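Adenylyltransferase and sulfurtransferase uba4 (Chaetomium thermophilum, PDB 6YUB) probably activates a ubiquitin-like sulfur-carrier protein by adenylating its C-terminal glycine and then passes sulfur to it, serving tRNA thiolation and molybdenum cofactor synthesis. Local coordinates at residues H335-T340 against V392-R397. Numbering follows the deposited sequence.
Sequences HILLDT and VVVCRR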
ATOM      1  N   HIS A 335       4.513  20.281  27.697  1.00 61.15           N
ATOM      2  CA  HIS A 335       3.805  19.021  27.532  1.00 54.75           C
ATOM      3  C   HIS A 335       4.100  18.060  28.680  1.00 53.20           C
ATOM      4  O   HIS A 335       5.039  18.242  29.459  1.00 54.75           O
ATOM      5  CB  HIS A 335       4.175  18.370  26.194  1.00 51.78           C
ATOM      6  CG  HIS A 335       5.369  17.472  26.261  1.00 51.38           C
ATOM      7  ND1 HIS A 335       6.658  17.931  26.093  1.00 52.80           N
ATOM      8  CD2 HIS A 335       5.471  16.137  26.463  1.00 51.45           C
ATOM      9  CE1 HIS A 335       7.503  16.922  26.201  1.00 51.85           C
ATOM     10  NE2 HIS A 335       6.807  15.821  26.425  1.00 52.72           N
ATOM     11  N   ILE A 336       3.263  17.030  28.777  1.00 60.78           N
ATOM     12  CA  ILE A 336       3.394  15.973  29.773  1.00 62.13           C
ATOM     13  C   ILE A 336       3.653  14.663  29.041  1.00 60.11           C
ATOM     14  O   ILE A 336       3.034  14.388  28.008  1.00 56.56           O
ATOM     15  CB  ILE A 336       2.132  15.870  30.659  1.00 61.63           C
ATOM     16  CG1 ILE A 336       2.217  16.875  31.813  1.00 65.07           C
ATOM     17  CG2 ILE A 336       1.949  14.451  31.179  1.00 62.69           C
ATOM     18  CD1 ILE A 336       0.950  16.976  32.644  1.00 66.75           C
ATOM     19  N   LEU A 337       4.571  13.859  29.576  1.00 52.06           N
ATOM     20  CA  LEU A 337       4.924  12.562  29.001  1.00 52.12           C
ATOM     21  C   LEU A 337       4.587  11.481  30.020  1.00 51.80           C
ATOM     22  O   LEU A 337       5.197  11.420  31.096  1.00 50.74           O
ATOM     23  CB  LEU A 337       6.402  12.515  28.617  1.00 52.21           C
ATOM     24  CG  LEU A 337       6.918  11.181  28.074  1.00 47.51           C
ATOM     25  CD1 LEU A 337       6.215  10.807  26.774  1.00 44.59           C
ATOM     26  CD2 LEU A 337       8.430  11.237  27.874  1.00 46.11           C
ATOM     27  N   LEU A 338       3.627  10.628  29.680  1.00 42.84           N
ATOM     28  CA  LEU A 338       3.118   9.611  30.589  1.00 50.40           C
ATOM     29  C   LEU A 338       3.581   8.237  30.124  1.00 52.45           C
ATOM     30  O   LEU A 338       3.264   7.813  29.004  1.00 51.53           O
ATOM     31  CB  LEU A 338       1.593   9.664  30.661  1.00 51.15           C
ATOM     32  CG  LEU A 338       1.009  11.009  31.092  1.00 52.28           C
ATOM     33  CD1 LEU A 338      -0.509  10.983  31.014  1.00 54.92           C
ATOM     34  CD2 LEU A 338       1.469  11.368  32.495  1.00 52.91           C
ATOM     35  N   ASP A 339       4.318   7.545  30.986  1.00 47.62           N
ATOM     36  CA  ASP A 339       4.766   6.175  30.735  1.00 48.11           C
ATOM     37  C   ASP A 339       3.826   5.238  31.488  1.00 48.73           C
ATOM     38  O   ASP A 339       3.796   5.234  32.722  1.00 46.66           O
ATOM     39  CB  ASP A 339       6.213   5.994  31.174  1.00 50.53           C
ATOM     40  CG  ASP A 339       6.738   4.603  30.888  1.00 54.02           C
ATOM     41  OD1 ASP A 339       5.971   3.627  31.047  1.00 54.20           O
ATOM     42  OD2 ASP A 339       7.920   4.481  30.503  1.00 53.44           O
ATOM     43  N   THR A 340       3.074   4.426  30.745  1.00 56.00           N
ATOM     44  CA  THR A 340       2.038   3.583  31.323  1.00 56.92           C
ATOM     45  C   THR A 340       2.498   2.152  31.581  1.00 54.19           C
ATOM     46  O   THR A 340       1.674   1.308  31.945  1.00 57.28           O
ATOM     47  CB  THR A 340       0.801   3.573  30.416  1.00 57.83           C
ATOM     48  OG1 THR A 340       1.200   3.374  29.053  1.00 55.41           O
ATOM     49  CG2 THR A 340       0.039   4.886  30.536  1.00 55.43           C
ATOM     50  N   VAL A 392       1.375  13.202  26.040  1.00 47.21           N
ATOM     51  CA  VAL A 392       1.942  12.125  25.238  1.00 48.93           C
ATOM     52  C   VAL A 392       1.992  10.870  26.097  1.00 49.95           C
ATOM     53  O   VAL A 392       2.530  10.895  27.210  1.00 48.22           O
ATOM     54  CB  VAL A 392       3.344  12.481  24.711  1.00 52.70           C
ATOM     55  CG1 VAL A 392       3.870  11.371  23.808  1.00 47.32           C
ATOM     56  CG2 VAL A 392       3.312  13.816  23.976  1.00 52.45           C
ATOM     57  N   VAL A 393       1.433   9.780  25.578  1.00 51.57           N
ATOM     58  CA  VAL A 393       1.393   8.499  26.273  1.00 52.07           C
ATOM     59  C   VAL A 393       2.358   7.549  25.583  1.00 51.36           C
ATOM     60  O   VAL A 393       2.498   7.580  24.354  1.00 53.10           O
ATOM     61  CB  VAL A 393      -0.031   7.910  26.295  1.00 53.44           C
ATOM     62  CG1 VAL A 393      -0.044   6.578  27.037  1.00 51.40           C
ATOM     63  CG2 VAL A 393      -1.007   8.898  26.927  1.00 52.58           C
ATOM     64  N   VAL A 394       3.023   6.709  26.371  1.00 49.63           N
ATOM     65  CA  VAL A 394       3.924   5.692  25.843  1.00 49.43           C
ATOM     66  C   VAL A 394       3.823   4.455  26.723  1.00 48.49           C
ATOM     67  O   VAL A 394       3.772   4.557  27.955  1.00 51.48           O
ATOM     68  CB  VAL A 394       5.380   6.200  25.774  1.00 53.79           C
ATOM     69  CG1 VAL A 394       5.962   6.358  27.177  1.00 54.90           C
ATOM     70  CG2 VAL A 394       6.233   5.256  24.932  1.00 50.45           C
ATOM     71  N   CYS A 395       3.801   3.288  26.092  1.00 50.13           N
ATOM     72  CA  CYS A 395       3.711   2.023  26.810  1.00 46.79           C
ATOM     73  C   CYS A 395       4.799   1.096  26.267  1.00 46.04           C
ATOM     74  O   CYS A 395       5.770   1.530  25.637  1.00 47.15           O
ATOM     75  CB  CYS A 395       2.300   1.436  26.683  1.00 44.99           C
ATOM     76  SG  CYS A 395       1.840   0.936  25.033  1.00 45.89           S
ATOM     77  N   ARG A 396       4.634  -0.208  26.489  1.00 45.51           N
ATOM     78  CA  ARG A 396       5.703  -1.148  26.169  1.00 46.59           C
ATOM     79  C   ARG A 396       5.929  -1.247  24.665  1.00 49.75           C
ATOM     80  O   ARG A 396       7.066  -1.136  24.193  1.00 50.83           O
ATOM     81  CB  ARG A 396       5.386  -2.519  26.761  1.00 49.64           C
ATOM     82  CG  ARG A 396       6.585  -3.443  26.787  1.00 52.70           C
ATOM     83  CD  ARG A 396       6.314  -4.715  27.573  1.00 55.25           C
ATOM     84  NE  ARG A 396       7.286  -5.747  27.225  1.00 55.31           N
ATOM     85  CZ  ARG A 396       7.163  -6.564  26.183  1.00 57.77           C
ATOM     86  NH1 ARG A 396       6.104  -6.478  25.387  1.00 56.92           N
ATOM     87  NH2 ARG A 396       8.099  -7.467  25.936  1.00 58.90           N
ATOM     88  N   ARG A 397       4.855  -1.459  23.889  1.00 51.01           N
ATOM     89  CA  ARG A 397       4.993  -1.548  22.439  1.00 53.21           C
ATOM     90  C   ARG A 397       3.792  -0.960  21.702  1.00 51.52           C
ATOM     91  O   ARG A 397       3.507  -1.359  20.567  1.00 47.92           O
ATOM     92  CB  ARG A 397       5.205  -3.004  21.998  1.00 58.82           C
ATOM     93  CG  ARG A 397       4.202  -3.995  22.570  1.00 60.67           C
ATOM     94  CD  ARG A 397       4.425  -5.378  21.976  1.00 66.19           C
ATOM     95  NE  ARG A 397       5.821  -5.793  22.098  1.00 68.70           N
ATOM     96  CZ  ARG A 397       6.384  -6.766  21.388  1.00 75.59           C
ATOM     97  NH1 ARG A 397       5.675  -7.436  20.491  1.00 76.80           N
ATOM     98  NH2 ARG A 397       7.662  -7.063  21.575  1.00 77.78           N
TER
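Ile336, Leu338 and Thr340 exchange backbone hydrogen bonds with Val392 and Val394, pairing strands 336-339 and 391-394 in parallel, their segment axes 4.7 Å apart and inclined by 20°. They are neighbouring inner strands of the five-stranded parallel sheet of the rhodanese-like domain, an alpha/beta fold with helices packed on the sheet. Val392 N donates to Ile336 O (2.8 Å) and Val392 O receives Leu338 N (2.7 Å); Val394 repeats the pattern, giving its N-H to Leu338 O and accepting from Thr340 N. On the face of Leu337, Val392 and Val394, the leucine's CG lies anti to its backbone N (chi1 177°), and the turn about CB-CG then brings CD1 to 3.8 Å from Val392 CG1. Beta-branched valines suit extended chain, and Tyr323 of helix 320-328 packs on Leu337 and Val392. At the margin His335 brings CD2 to 4.0 Å from Val392 CG2, while its ring nitrogens bond to Leu332 O and Tyr323 OH. At the C-terminal end of this same face Asp339 lays CB near Val394 CG1, and a salt bridge from OD2 to Arg341 NH1 probably balances its buried charge. Val393 faces the other way, toward helix 401-410, and its CG1 meets Thr340 CG2. Just past strand 336-339, threonine suits its place because its methyl packs while its hydroxyl bonds: OG1 gives Val394 O a second donor, 3.0 Å away and 54° out of the carbonyl plane.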